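Local coordinates for protein UTP-glucose-1-phosphate uridylyltransferase 2 (Trypanosoma brucei, PDB 3GUE) that binds UDP-glucose and probably catalyses its formation, with diphosphate, from UTP and glucose 1-phosphate, at residues A[47-52]-A[289-294]; A[139-144]-A[153-158]; A[233-236]-A[242-245]; A[333-336]-A[341-344]. All coordinates share one frame; numbering follows the deposited sequence.

Following the chain from the N terminus, residues 47-52 open the longest loop, which contact 1 closes at helix 289-292, 237 residues later. Contacts 2 and 3 both nest inside it, one after the other: contact 2 joins two helices between strands 128-132 and 159-161, and contact 3 packs helix 229-237 on strand 242-248, both in the connections of the seven-stranded mixed sheet. Contact 4 follows after contact 1 has closed and shuts a short hairpin loop in a separate four-stranded antiparallel sheet. None cross and none touch; contacts 1 and 2 lie on opposite sides of the chain's centre, as do contacts 3 and 4.

Contact 1 of 4, residues A[47-52]-A[289-294]; sequences IPEKSI and EDSFQN. With SO4 (sulfate ion), chain G.
The carboxylate end of Glu49 lies over the CB of Ser291, with Glu49 OE1 3.3 Å from Ser291 CB and Glu49 CD 3.5 Å from Ser291 CB. The serine hydroxyl is turned elsewhere: OG sits beside its own backbone N (chi1 -60°) and gives its hydrogen to O3 of a sulfate ion at 2.8 Å. Glu49 thus meets the carbon of Ser291 rather than its polar tip, and its CG is the atom that comes alongside OG, at 3.8 Å. A bend at chi2 (68°) places the glutamate carboxylate by Ser291 CB. Arg279 forms a salt bridge to OE1, while Lys297 and His298 hold OE2. The contact joins a single 3-10 turn, 49-51, in the loop that leads to strand 53-54, with the short helix 289-292, which follows strand 275-280 at the periphery of this GT-A-type nucleotidyltransferase domain. Asn294, just past the helix, reaches the same sulfate from another side; its ND2 donates to O4 at 2.9 Å in a nearly straight bond (174°). Lys297 completes the grip on the anion, probably a guest from the crystallisation liquor, and so is bonded to both the sulfate and Glu49. In the 3-10 turn, Pro48 O takes hydrogens from both Ser51 N and Ser51 OG, the hydroxyl at 2.6 Å in the carbonyl plane.

Contact 2 of 4, residues A[139-144]-A[153-158]; sequences ETKNFL and VFDSDI
Lys141 NZ stands in front of the carboxylate of Asp155, 2.8 Å from OD2, in a salt bridge between helices 139-143 and 154-158. The bond to OD1 is just as short but weak in its hydrogen geometry. Both helices belong to the beta-alpha-beta crossover that links strand 128-132 to its parallel neighbour 159-161 in the mixed sheet, and their short segments run nearly perpendicular, at 99°; the second contains a wider pi-type turn at 154-158. To reach the acid, the lysine chain runs out fully extended and crosses Asp155 at about a right angle. On the way it passes over one face of the Phe154 ring: CB lies 4.0 Å from the ring centroid in a CH-pi contact, offset toward the rim, with Lys141 CG 3.6 Å from Phe154 CD2. The ring is placed there by a chi1 of -177°, which swings it beside its own carbonyl carbon. Leu144 and Thr140 fill in around it obliquely, while Thr140 OG1 is taken up by Thr136 and Asn83, the latter a UDP-glucose-binding residue. Leu144 CD1 touches Phe154 CD1 at 3.8 Å.

Contact 3 of 4, residues A[233-236]-A[242-245]; sequences DYMH and FLME
Met235 leaves helix 229-237 toward strand 242-248, and its extended side chain passes obliquely across Leu243 to the start of the strand. At its root, CB lies 4.0 Å from CD1 of Leu243. CG, carried beside the carbonyl carbon by a chi1 of -176°, comes next and meets Leu243 CB at 4.2 Å. SD adds no close partner on the strand and simply carries the chain onward, past the leucine. The terminal methyl CE then arrives at the backbone of Phe242, 3.8 Å from N and 4.1 Å from CA, so the methionine spans two consecutive strand residues. Leu243 is the other half of the packing. Its CD1 touches both Met235 CB and the ring of Tyr234, meeting the latter at the edge and in the ring plane, with Tyr234 CD2 3.8 Å away. The phenol and the leucine cross at about a right angle, and the hydroxyl beyond is bound by Glu363 and Lys238. Phe242 directs its side chain to the other side of the strand, where it packs on Ile306 of the neighbouring strand. All four touching residues are buried, and no hydrogen bond joins the two segments. An apolar helix face laid on a strand, here one in from the edge of the mixed sheet, is characteristic of the beta-alpha-beta crossover, which leads from strand 214-219 to the parallel strand 242-248 with the antiparallel strand 300-309 between them.

Contact 4 of 4, residues A[333-336]-A[341-344]; sequences KTVN and QSTK
The flat groups meeting here are peptide units, a peptide N-H against a peptide carbonyl: Val335 N donates to Thr343 O at 2.8 Å. Thr343 O is approached from a second direction by Thr334 CA, at 3.4 Å, in a CA-H...O contact. A matching one runs the other way, from Lys344 CA to Lys333 O. The amide of Asn336 turns to other partners, its ND2 bonded to Tyr178 OH. Thr334 and Lys344 form an antiparallel, non-hydrogen-bonded pair with CA atoms 4.3 Å apart and side chains on the same face. Beyond this pair the side chain of Ser342 takes over from the backbone. Its OG, held between the backbone N and carbonyl carbon by a chi1 of 59°, accepts from Asn336 N at 3.2 Å along a bent path (145°). Thr334 CB rests 3.4 Å from this same Ser342 OG. The threonine hydroxyl bonds to Asn336 O at 2.7 Å, lying well above that carbonyl plane. Both hydroxyls, Thr334 OG1 and Ser342 OG, are also bonded to Asp339 O in the intervening loop. Val335, buried, packs CG1 on Ser342 CB at 3.7 Å, with Val176 and Tyr178 also touching its side chain. The antiparallel Thr334-Lys344 pair lies at the loop end of the beta hairpin that joins strands 329-334 and 344-349 of the four-stranded antiparallel sheet.

Contact 1 of 4, residues A[47-52]-A[289-294]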
loop_
_atom_site.group_PDB
_atom_site.type_symbol
_atom_site.label_atom_id
_atom_site.label_comp_id
_atom_site.label_asym_id
_atom_site.label_seq_id
_atom_site.Cartn_x
_atom_site.Cartn_y
_atom_site.Cartn_z
ATOM N N ILE A 47 0.911 -10.196 -16.307
ATOM C CA ILE A 47 0.815 -11.587 -15.872
ATOM C C ILE A 47 -0.546 -12.140 -16.333
ATOM O O ILE A 47 -1.533 -12.030 -15.603
ATOM C CB ILE A 47 0.975 -11.694 -14.333
ATOM C CG1 ILE A 47 2.378 -11.219 -13.917
ATOM C CG2 ILE A 47 0.665 -13.126 -13.813
ATOM C CD1 ILE A 47 2.524 -10.925 -12.429
ATOM N N PRO A 48 -0.609 -12.692 -17.561
ATOM C CA PRO A 48 -1.890 -13.141 -18.116
ATOM C C PRO A 48 -2.423 -14.353 -17.367
ATOM O O PRO A 48 -1.631 -15.207 -16.949
ATOM C CB PRO A 48 -1.541 -13.514 -19.558
ATOM C CG PRO A 48 -0.216 -12.903 -19.810
ATOM C CD PRO A 48 0.488 -12.943 -18.507
ATOM N N GLU A 49 -3.747 -14.403 -17.191
ATOM C CA GLU A 49 -4.419 -15.474 -16.435
ATOM C C GLU A 49 -3.897 -16.842 -16.813
ATOM O O GLU A 49 -3.779 -17.724 -15.964
ATOM C CB GLU A 49 -5.946 -15.419 -16.618
ATOM C CG GLU A 49 -6.751 -16.340 -15.667
ATOM C CD GLU A 49 -6.681 -15.883 -14.220
ATOM O OE1 GLU A 49 -6.360 -14.698 -13.992
ATOM O OE2 GLU A 49 -6.946 -16.705 -13.315
ATOM N N LYS A 50 -3.565 -17.003 -18.086
ATOM C CA LYS A 50 -3.165 -18.299 -18.611
ATOM C C LYS A 50 -1.724 -18.715 -18.236
ATOM O O LYS A 50 -1.302 -19.871 -18.502
ATOM C CB LYS A 50 -3.432 -18.354 -20.111
ATOM C CG LYS A 50 -4.917 -18.555 -20.421
ATOM C CD LYS A 50 -5.165 -18.965 -21.867
ATOM C CE LYS A 50 -6.652 -18.933 -22.208
ATOM N NZ LYS A 50 -6.926 -19.186 -23.687
ATOM N N SER A 51 -1.022 -17.796 -17.557
ATOM C CA SER A 51 0.373 -17.989 -17.124
ATOM C C SER A 51 0.471 -18.458 -15.676
ATOM O O SER A 51 1.560 -18.795 -15.180
ATOM C CB SER A 51 1.192 -16.694 -17.322
ATOM O OG SER A 51 0.857 -15.707 -16.352
ATOM N N ILE A 52 -0.671 -18.469 -14.997
ATOM C CA ILE A 52 -0.700 -18.770 -13.583
ATOM C C ILE A 52 -1.842 -19.703 -13.216
ATOM O O ILE A 52 -2.799 -19.899 -13.986
ATOM C CB ILE A 52 -0.804 -17.484 -12.730
ATOM C CG1 ILE A 52 -1.959 -16.608 -13.233
ATOM C CG2 ILE A 52 0.545 -16.753 -12.727
ATOM C CD1 ILE A 52 -2.488 -15.643 -12.224
ATOM N N GLU A 289 -9.492 -8.650 -16.255
ATOM C CA GLU A 289 -10.022 -7.972 -15.057
ATOM C C GLU A 289 -11.037 -8.849 -14.304
ATOM O O GLU A 289 -11.016 -8.893 -13.078
ATOM C CB GLU A 289 -10.617 -6.591 -15.415
ATOM C CG GLU A 289 -11.229 -5.777 -14.244
ATOM C CD GLU A 289 -10.256 -5.510 -13.095
ATOM O OE1 GLU A 289 -9.376 -6.347 -12.852
ATOM O OE2 GLU A 289 -10.389 -4.473 -12.401
ATOM N N ASP A 290 -11.914 -9.528 -15.054
ATOM C CA ASP A 290 -12.928 -10.409 -14.482
ATOM C C ASP A 290 -12.316 -11.529 -13.631
ATOM O O ASP A 290 -12.697 -11.709 -12.471
ATOM C CB ASP A 290 -13.889 -10.942 -15.576
ATOM C CG ASP A 290 -14.802 -9.851 -16.132
ATOM O OD1 ASP A 290 -14.829 -8.753 -15.530
ATOM O OD2 ASP A 290 -15.503 -10.079 -17.156
ATOM N N SER A 291 -11.343 -12.246 -14.189
ATOM C CA SER A 291 -10.519 -13.191 -13.422
ATOM C C SER A 291 -9.798 -12.520 -12.233
ATOM O O SER A 291 -9.926 -12.968 -11.088
ATOM C CB SER A 291 -9.506 -13.879 -14.347
ATOM O OG SER A 291 -10.144 -14.596 -15.389
ATOM N N PHE A 292 -9.053 -11.438 -12.486
ATOM C CA PHE A 292 -8.335 -10.771 -11.392
ATOM C C PHE A 292 -9.284 -10.490 -10.225
ATOM O O PHE A 292 -8.853 -10.525 -9.065
ATOM C CB PHE A 292 -7.628 -9.483 -11.861
ATOM C CG PHE A 292 -6.847 -8.760 -10.770
ATOM C CD1 PHE A 292 -5.491 -9.000 -10.601
ATOM C CD2 PHE A 292 -7.475 -7.802 -9.945
ATOM C CE1 PHE A 292 -4.762 -8.344 -9.609
ATOM C CE2 PHE A 292 -6.763 -7.117 -8.967
ATOM C CZ PHE A 292 -5.392 -7.388 -8.788
ATOM N N GLN A 293 -10.562 -10.243 -10.551
ATOM C CA GLN A 293 -11.607 -9.829 -9.572
ATOM C C GLN A 293 -12.531 -10.962 -9.110
ATOM O O GLN A 293 -13.480 -10.741 -8.360
ATOM C CB GLN A 293 -12.431 -8.636 -10.086
ATOM C CG GLN A 293 -11.631 -7.354 -10.336
ATOM C CD GLN A 293 -11.201 -6.647 -9.056
ATOM O OE1 GLN A 293 -11.550 -7.056 -7.944
ATOM N NE2 GLN A 293 -10.484 -5.548 -9.215
ATOM N N ASN A 294 -12.233 -12.178 -9.544
ATOM C CA ASN A 294 -12.880 -13.370 -9.012
ATOM C C ASN A 294 -12.278 -13.685 -7.626
ATOM O O ASN A 294 -11.215 -14.279 -7.546
ATOM C CB ASN A 294 -12.664 -14.524 -9.998
ATOM C CG ASN A 294 -13.480 -15.745 -9.666
ATOM O OD1 ASN A 294 -13.811 -15.991 -8.510
ATOM N ND2 ASN A 294 -13.808 -16.533 -10.691
HETATM S S SO4 G . -12.660 -16.945 -14.320
HETATM O O1 SO4 G . -13.142 -16.694 -15.686
HETATM O O2 SO4 G . -13.149 -18.250 -13.870
HETATM O O3 SO4 G . -11.195 -16.924 -14.314
HETATM O O4 SO4 G . -13.134 -15.864 -13.458
#

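Contact 2 of 4, residues A[139-144]-A[153-158]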
loop_
_atom_site.group_PDB
_atom_site.type_symbol
_atom_site.label_atom_id
_atom_site.label_comp_id
_atom_site.label_asym_id
_atom_site.label_seq_id
_atom_site.Cartn_x
_atom_site.Cartn_y
_atom_site.Cartn_z
ATOM N N GLU A 139 6.589 17.446 4.154
ATOM C CA GLU A 139 5.299 17.471 4.852
ATOM C C GLU A 139 5.225 16.529 6.051
ATOM O O GLU A 139 4.627 16.874 7.081
ATOM C CB GLU A 139 4.149 17.128 3.890
ATOM C CG GLU A 139 3.672 18.301 3.082
ATOM C CD GLU A 139 2.274 18.110 2.587
ATOM O OE1 GLU A 139 2.065 18.256 1.360
ATOM O OE2 GLU A 139 1.373 17.819 3.415
ATOM N N THR A 140 5.780 15.326 5.883
ATOM C CA THR A 140 5.870 14.335 6.945
ATOM C C THR A 140 6.755 14.831 8.083
ATOM O O THR A 140 6.367 14.760 9.266
ATOM C CB THR A 140 6.418 12.943 6.431
ATOM O OG1 THR A 140 5.545 12.418 5.441
ATOM C CG2 THR A 140 6.482 11.941 7.533
ATOM N N LYS A 141 7.938 15.351 7.733
ATOM C CA LYS A 141 8.842 15.889 8.742
ATOM C C LYS A 141 8.153 16.991 9.542
ATOM O O LYS A 141 8.178 16.956 10.776
ATOM C CB LYS A 141 10.148 16.422 8.128
ATOM C CG LYS A 141 11.159 16.837 9.198
ATOM C CD LYS A 141 12.537 17.185 8.639
ATOM C CE LYS A 141 13.416 17.608 9.756
ATOM N NZ LYS A 141 14.843 17.485 9.375
ATOM N N ASN A 142 7.497 17.934 8.853
ATOM C CA ASN A 142 6.893 19.063 9.565
ATOM C C ASN A 142 5.716 18.626 10.428
ATOM O O ASN A 142 5.567 19.126 11.554
ATOM C CB ASN A 142 6.512 20.224 8.645
ATOM C CG ASN A 142 6.615 21.586 9.359
ATOM O OD1 ASN A 142 7.730 22.085 9.624
ATOM N ND2 ASN A 142 5.461 22.179 9.692
ATOM N N PHE A 143 4.909 17.683 9.915
ATOM C CA PHE A 143 3.849 17.066 10.721
ATOM C C PHE A 143 4.365 16.468 12.034
ATOM O O PHE A 143 3.745 16.625 13.102
ATOM C CB PHE A 143 3.053 15.995 9.963
ATOM C CG PHE A 143 1.915 15.412 10.792
ATOM C CD1 PHE A 143 0.656 15.985 10.755
ATOM C CD2 PHE A 143 2.129 14.317 11.639
ATOM C CE1 PHE A 143 -0.380 15.493 11.533
ATOM C CE2 PHE A 143 1.097 13.824 12.425
ATOM C CZ PHE A 143 -0.167 14.420 12.372
ATOM N N LEU A 144 5.470 15.751 11.955
ATOM C CA LEU A 144 6.009 15.086 13.151
ATOM C C LEU A 144 6.582 16.012 14.237
ATOM O O LEU A 144 7.033 15.516 15.259
ATOM C CB LEU A 144 6.989 13.959 12.773
ATOM C CG LEU A 144 6.361 12.742 12.057
ATOM C CD1 LEU A 144 7.421 11.755 11.528
ATOM C CD2 LEU A 144 5.299 12.021 12.937
ATOM N N VAL A 153 14.850 12.904 16.132
ATOM C CA VAL A 153 15.691 11.869 15.488
ATOM C C VAL A 153 15.192 11.494 14.077
ATOM O O VAL A 153 15.595 10.471 13.504
ATOM C CB VAL A 153 15.861 10.596 16.375
ATOM C CG1 VAL A 153 16.557 10.952 17.672
ATOM C CG2 VAL A 153 14.516 9.912 16.648
ATOM N N PHE A 154 14.340 12.347 13.508
ATOM C CA PHE A 154 13.795 12.132 12.170
ATOM C C PHE A 154 14.875 11.945 11.068
ATOM O O PHE A 154 14.884 10.913 10.388
ATOM C CB PHE A 154 12.808 13.249 11.811
ATOM C CG PHE A 154 12.160 13.059 10.485
ATOM C CD1 PHE A 154 11.017 12.291 10.375
ATOM C CD2 PHE A 154 12.731 13.598 9.332
ATOM C CE1 PHE A 154 10.414 12.089 9.153
ATOM C CE2 PHE A 154 12.113 13.406 8.068
ATOM C CZ PHE A 154 10.985 12.637 7.989
ATOM N N ASP A 155 15.771 12.911 10.891
ATOM C CA ASP A 155 16.826 12.770 9.891
ATOM C C ASP A 155 17.765 11.571 10.172
ATOM O O ASP A 155 18.007 10.749 9.288
ATOM C CB ASP A 155 17.655 14.059 9.746
ATOM C CG ASP A 155 16.893 15.208 9.065
ATOM O OD1 ASP A 155 15.823 15.001 8.427
ATOM O OD2 ASP A 155 17.396 16.349 9.172
ATOM N N SER A 156 18.267 11.455 11.402
ATOM C CA SER A 156 19.304 10.450 11.710
ATOM C C SER A 156 18.787 9.008 11.846
ATOM O O SER A 156 19.494 8.062 11.488
ATOM C CB SER A 156 20.058 10.833 12.976
ATOM O OG SER A 156 19.175 10.955 14.066
ATOM N N ASP A 157 17.563 8.838 12.359
ATOM C CA ASP A 157 17.041 7.489 12.644
ATOM C C ASP A 157 15.766 7.088 11.857
ATOM O O ASP A 157 15.691 5.980 11.320
ATOM C CB ASP A 157 16.847 7.315 14.159
ATOM C CG ASP A 157 18.173 7.295 14.925
ATOM O OD1 ASP A 157 18.798 8.365 15.122
ATOM O OD2 ASP A 157 18.582 6.195 15.356
ATOM N N ILE A 158 14.811 8.006 11.740
ATOM C CA ILE A 158 13.476 7.678 11.262
ATOM C C ILE A 158 13.385 7.600 9.731
ATOM O O ILE A 158 12.869 6.625 9.187
ATOM C CB ILE A 158 12.417 8.697 11.817
ATOM C CG1 ILE A 158 12.437 8.746 13.364
ATOM C CG2 ILE A 158 11.034 8.465 11.235
ATOM C CD1 ILE A 158 11.500 7.750 14.058
#

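Contact 3 of 4, residues A[233-236]-A[242-245]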
loop_
_atom_site.group_PDB
_atom_site.type_symbol
_atom_site.label_atom_id
_atom_site.label_comp_id
_atom_site.label_asym_id
_atom_site.label_seq_id
_atom_site.Cartn_x
_atom_site.Cartn_y
_atom_site.Cartn_z
ATOM N N ASP A 233 8.332 -15.490 15.776
ATOM C CA ASP A 233 8.867 -16.746 16.336
ATOM C C ASP A 233 8.809 -17.846 15.274
ATOM O O ASP A 233 9.783 -18.547 15.052
ATOM C CB ASP A 233 8.049 -17.200 17.562
ATOM C CG ASP A 233 8.350 -16.414 18.832
ATOM O OD1 ASP A 233 9.331 -15.652 18.893
ATOM O OD2 ASP A 233 7.596 -16.598 19.808
ATOM N N TYR A 234 7.653 -17.957 14.617
ATOM C CA TYR A 234 7.408 -18.925 13.551
ATOM C C TYR A 234 8.352 -18.797 12.366
ATOM O O TYR A 234 8.905 -19.798 11.891
ATOM C CB TYR A 234 5.987 -18.808 13.036
ATOM C CG TYR A 234 5.734 -19.683 11.823
ATOM C CD1 TYR A 234 5.625 -21.067 11.956
ATOM C CD2 TYR A 234 5.636 -19.126 10.541
ATOM C CE1 TYR A 234 5.414 -21.873 10.871
ATOM C CE2 TYR A 234 5.421 -19.927 9.433
ATOM C CZ TYR A 234 5.307 -21.316 9.613
ATOM O OH TYR A 234 5.075 -22.149 8.532
ATOM N N MET A 235 8.502 -17.566 11.894
ATOM C CA MET A 235 9.356 -17.249 10.754
ATOM C C MET A 235 10.801 -17.687 11.011
ATOM O O MET A 235 11.456 -18.328 10.165
ATOM C CB MET A 235 9.296 -15.750 10.520
ATOM C CG MET A 235 10.069 -15.290 9.307
ATOM S SD MET A 235 10.280 -13.515 9.364
ATOM C CE MET A 235 11.261 -13.313 7.853
ATOM N N HIS A 236 11.287 -17.320 12.186
ATOM C CA HIS A 236 12.604 -17.739 12.668
ATOM C C HIS A 236 12.802 -19.283 12.807
ATOM O O HIS A 236 13.841 -19.831 12.409
ATOM C CB HIS A 236 12.855 -17.027 14.000
ATOM C CG HIS A 236 14.172 -17.351 14.617
ATOM N ND1 HIS A 236 15.364 -16.832 14.151
ATOM C CD2 HIS A 236 14.489 -18.127 15.673
ATOM C CE1 HIS A 236 16.358 -17.291 14.889
ATOM N NE2 HIS A 236 15.851 -18.079 15.820
ATOM N N PHE A 242 11.579 -14.501 4.242
ATOM C CA PHE A 242 10.477 -13.647 3.852
ATOM C C PHE A 242 9.174 -14.355 4.235
ATOM O O PHE A 242 8.976 -15.542 3.928
ATOM C CB PHE A 242 10.596 -13.412 2.343
ATOM C CG PHE A 242 9.467 -12.620 1.714
ATOM C CD1 PHE A 242 9.675 -11.302 1.305
ATOM C CD2 PHE A 242 8.258 -13.216 1.454
ATOM C CE1 PHE A 242 8.653 -10.585 0.660
ATOM C CE2 PHE A 242 7.204 -12.510 0.858
ATOM C CZ PHE A 242 7.401 -11.192 0.437
ATOM N N LEU A 243 8.329 -13.628 4.968
ATOM C CA LEU A 243 6.995 -14.047 5.282
ATOM C C LEU A 243 6.010 -12.951 4.869
ATOM O O LEU A 243 6.130 -11.814 5.302
ATOM C CB LEU A 243 6.864 -14.376 6.766
ATOM C CG LEU A 243 5.591 -15.097 7.247
ATOM C CD1 LEU A 243 5.897 -15.919 8.474
ATOM C CD2 LEU A 243 4.385 -14.156 7.520
ATOM N N MET A 244 5.040 -13.311 4.033
ATOM C CA MET A 244 3.930 -12.419 3.649
ATOM C C MET A 244 2.626 -12.749 4.386
ATOM O O MET A 244 2.173 -13.888 4.341
ATOM C CB MET A 244 3.665 -12.580 2.144
ATOM C CG MET A 244 2.423 -11.828 1.667
ATOM S SD MET A 244 2.015 -12.136 -0.051
ATOM C CE MET A 244 3.400 -11.355 -0.889
ATOM N N GLU A 245 2.002 -11.766 5.044
ATOM C CA GLU A 245 0.675 -11.977 5.609
ATOM C C GLU A 245 -0.349 -11.758 4.492
ATOM O O GLU A 245 -0.224 -10.793 3.751
ATOM C CB GLU A 245 0.392 -11.022 6.795
ATOM C CG GLU A 245 1.404 -11.012 7.942
ATOM C CD GLU A 245 0.849 -10.267 9.150
ATOM O OE1 GLU A 245 -0.158 -9.530 8.976
ATOM O OE2 GLU A 245 1.384 -10.443 10.273
#

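Contact 4 of 4, residues A[333-336]-A[341-344]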
loop_
_atom_site.group_PDB
_atom_site.type_symbol
_atom_site.label_atom_id
_atom_site.label_comp_id
_atom_site.label_asym_id
_atom_site.label_seq_id
_atom_site.Cartn_x
_atom_site.Cartn_y
_atom_site.Cartn_z
ATOM N N LYS A 333 0.032 6.330 -17.595
ATOM C CA LYS A 333 -0.602 7.487 -16.953
ATOM C C LYS A 333 -0.485 8.675 -17.903
ATOM O O LYS A 333 0.108 8.576 -18.966
ATOM C CB LYS A 333 0.132 7.886 -15.655
ATOM C CG LYS A 333 0.122 6.899 -14.486
ATOM C CD LYS A 333 -1.200 6.805 -13.809
ATOM C CE LYS A 333 -1.162 5.732 -12.704
ATOM N NZ LYS A 333 -2.534 5.402 -12.239
ATOM N N THR A 334 -1.034 9.814 -17.501
ATOM C CA THR A 334 -0.665 11.083 -18.119
ATOM C C THR A 334 0.271 11.782 -17.144
ATOM O O THR A 334 0.129 11.595 -15.927
ATOM C CB THR A 334 -1.887 11.947 -18.458
ATOM O OG1 THR A 334 -2.615 12.257 -17.264
ATOM C CG2 THR A 334 -2.792 11.214 -19.474
ATOM N N VAL A 335 1.242 12.534 -17.673
ATOM C CA VAL A 335 2.232 13.265 -16.850
ATOM C C VAL A 335 1.617 14.110 -15.715
ATOM O O VAL A 335 2.115 14.103 -14.590
ATOM C CB VAL A 335 3.214 14.134 -17.710
ATOM C CG1 VAL A 335 2.476 15.194 -18.531
ATOM C CG2 VAL A 335 4.295 14.758 -16.816
ATOM N N ASN A 336 0.564 14.861 -16.028
ATOM C CA ASN A 336 -0.263 15.427 -14.992
ATOM C C ASN A 336 -1.464 14.508 -14.847
ATOM O O ASN A 336 -2.321 14.444 -15.740
ATOM C CB ASN A 336 -0.646 16.876 -15.297
ATOM C CG ASN A 336 -1.712 17.437 -14.325
ATOM O OD1 ASN A 336 -2.276 16.729 -13.521
ATOM N ND2 ASN A 336 -1.987 18.710 -14.447
ATOM N N GLN A 341 -5.450 15.133 -20.902
ATOM C CA GLN A 341 -4.979 15.523 -22.217
ATOM C C GLN A 341 -3.493 15.814 -22.193
ATOM O O GLN A 341 -2.925 16.156 -23.225
ATOM C CB GLN A 341 -5.739 16.735 -22.729
ATOM C CG GLN A 341 -7.163 16.413 -23.155
ATOM C CD GLN A 341 -8.041 17.634 -23.241
ATOM O OE1 GLN A 341 -7.563 18.742 -23.490
ATOM N NE2 GLN A 341 -9.345 17.441 -23.020
ATOM N N SER A 342 -2.874 15.696 -21.020
ATOM C CA SER A 342 -1.420 15.879 -20.912
ATOM C C SER A 342 -0.720 14.639 -21.413
ATOM O O SER A 342 -1.330 13.549 -21.462
ATOM C CB SER A 342 -0.975 16.249 -19.485
ATOM O OG SER A 342 -1.342 15.268 -18.526
ATOM N N THR A 343 0.550 14.822 -21.791
ATOM C CA THR A 343 1.403 13.777 -22.361
ATOM C C THR A 343 1.262 12.419 -21.666
ATOM O O THR A 343 1.437 12.316 -20.446
ATOM C CB THR A 343 2.903 14.219 -22.391
ATOM O OG1 THR A 343 3.033 15.435 -23.150
ATOM C CG2 THR A 343 3.821 13.124 -23.022
ATOM N N LYS A 344 0.974 11.390 -22.466
ATOM C CA LYS A 344 0.872 10.007 -22.003
ATOM C C LYS A 344 2.252 9.419 -21.692
ATOM O O LYS A 344 3.168 9.514 -22.512
ATOM C CB LYS A 344 0.190 9.136 -23.063
ATOM C CG LYS A 344 -1.266 9.451 -23.363
ATOM C CD LYS A 344 -1.844 8.284 -24.165
ATOM C CE LYS A 344 -3.334 8.422 -24.353
ATOM N NZ LYS A 344 -3.689 8.864 -25.716
#